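Triosephosphate isomerase (Toxoplasma gondii, PDB 5UPR) probably interconverts D-glyceraldehyde 3-phosphate and dihydroxyacetone phosphate, an isomerisation shared by glycolysis and gluconeogenesis, and forms a homodimer. Local coordinates at residues 19-22 with 23-26. Residues are numbered along the deposited sequence; the frame is centred on the assembly and turned at random.
Sequences NGTT and AKTQ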
loop_
_atom_site.group_PDB
_atom_site.type_symbol
_atom_site.label_atom_id
_atom_site.label_comp_id
_atom_site.label_asym_id
_atom_site.label_seq_id
_atom_site.Cartn_x
_atom_site.Cartn_y
_atom_site.Cartn_z
ATOM N N ASN A 19 -2.751 -12.086 -0.282
ATOM C CA ASN A 19 -2.331 -13.512 -0.369
ATOM C C ASN A 19 -1.043 -13.538 -1.167
ATOM O O ASN A 19 -0.974 -12.938 -2.264
ATOM C CB ASN A 19 -3.388 -14.350 -1.096
ATOM C CG ASN A 19 -4.695 -14.424 -0.312
ATOM O OD1 ASN A 19 -4.782 -15.193 0.632
ATOM N ND2 ASN A 19 -5.676 -13.616 -0.702
ATOM N N GLY A 20 -0.063 -14.251 -0.700
ATOM C CA GLY A 20 1.205 -14.354 -1.426
ATOM C C GLY A 20 2.377 -14.640 -0.502
ATOM O O GLY A 20 2.484 -14.066 0.583
ATOM N N THR A 21 3.246 -15.512 -0.982
ATOM C CA THR A 21 4.594 -15.708 -0.481
ATOM C C THR A 21 5.538 -15.850 -1.685
ATOM O O THR A 21 5.087 -15.945 -2.844
ATOM C CB THR A 21 4.734 -17.010 0.345
ATOM O OG1 THR A 21 4.544 -18.101 -0.514
ATOM C CG2 THR A 21 3.690 -17.109 1.458
ATOM N N THR A 22 6.831 -15.892 -1.414
ATOM C CA THR A 22 7.808 -16.011 -2.505
ATOM C C THR A 22 7.532 -17.309 -3.313
ATOM O O THR A 22 7.454 -17.272 -4.544
ATOM C CB THR A 22 9.251 -16.001 -1.973
ATOM O OG1 THR A 22 9.464 -14.770 -1.288
ATOM C CG2 THR A 22 10.245 -16.050 -3.132
ATOM N N ALA A 23 7.287 -18.412 -2.610
ATOM C CA ALA A 23 7.055 -19.692 -3.286
ATOM C C ALA A 23 5.721 -19.754 -4.005
ATOM O O ALA A 23 5.631 -20.284 -5.075
ATOM C CB ALA A 23 7.223 -20.867 -2.294
ATOM N N LYS A 24 4.670 -19.212 -3.402
ATOM C CA LYS A 24 3.335 -19.228 -4.058
ATOM C C LYS A 24 3.330 -18.310 -5.283
ATOM O O LYS A 24 2.693 -18.602 -6.272
ATOM C CB LYS A 24 2.229 -18.860 -3.082
ATOM C CG LYS A 24 2.085 -19.929 -1.983
ATOM C CD LYS A 24 1.278 -19.392 -0.808
ATOM C CE LYS A 24 0.498 -20.485 -0.070
ATOM N NZ LYS A 24 -0.765 -19.883 0.449
ATOM N N THR A 25 4.084 -17.200 -5.212
ATOM C CA THR A 25 4.254 -16.341 -6.359
ATOM C C THR A 25 4.923 -17.109 -7.520
ATOM O O THR A 25 4.509 -16.987 -8.671
ATOM C CB THR A 25 5.043 -15.073 -5.979
ATOM O OG1 THR A 25 4.312 -14.340 -5.007
ATOM C CG2 THR A 25 5.308 -14.216 -7.184
ATOM N N GLN A 26 5.958 -17.864 -7.197
ATOM C CA GLN A 26 6.715 -18.643 -8.187
ATOM C C GLN A 26 5.780 -19.684 -8.816
ATOM O O GLN A 26 5.754 -19.851 -10.031
ATOM C CB GLN A 26 7.948 -19.328 -7.554
ATOM C CG GLN A 26 8.887 -19.907 -8.597
ATOM C CD GLN A 26 10.135 -20.561 -7.989
ATOM O OE1 GLN A 26 10.061 -21.298 -6.998
ATOM N NE2 GLN A 26 11.280 -20.312 -8.585
HETATM O O HOH W 1 7.925 -18.536 0.176
#
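Thr-21, the last residue before helix 22-34, keeps an extended backbone, and the chain then coils so that Thr-25 N donates to Thr-21 O at 2.9 Å and Gln-26 N to Thr-22 O at 3.1 Å, the first two i to i+4 bonds of the helix. The hydroxyl of Thr-21 turns back over the new helix end: with chi1 at 66°, OG1 sits between its own N and carbonyl carbon and accepts from Lys-24 N at 3.1 Å along a nearly straight N-H (166°). A water oxygen accepts from Ala-23 N at 2.9 Å and makes a weak hydrogen bond with Thr-21 OG1; the amides of Ala-23 and Lys-24 are thus met by the water and by Thr-21 OG1 respectively. The aliphatic part of Lys-24 runs obliquely past the Thr-21 side chain, its CG 3.4 Å from Thr-21 OG1 and its CD 4.0 Å from Thr-21 CG2.

Thr-21 O is gripped twice: besides the backbone amide, Thr-25 OG1 donates to it at 2.8 Å from above the carbonyl plane, on the face opposite the amide. That hydroxyl stands beside its own N and anti to its carbonyl carbon (chi1 -62°), which turns it toward the N-terminal end of the helix, while the Thr-25 side chain is buried against Trp-16, Phe-52 and Val-56. Thr-22 O also accepts from Gln-55 NE2, and Thr-22 OG1 is hydrogen-bonded to Lys-93 NZ of the second subunit, placing this turn at the dimer interface. The arrangement is a threonine N-cap, opening the helix that follows the first strand of the TIM barrel.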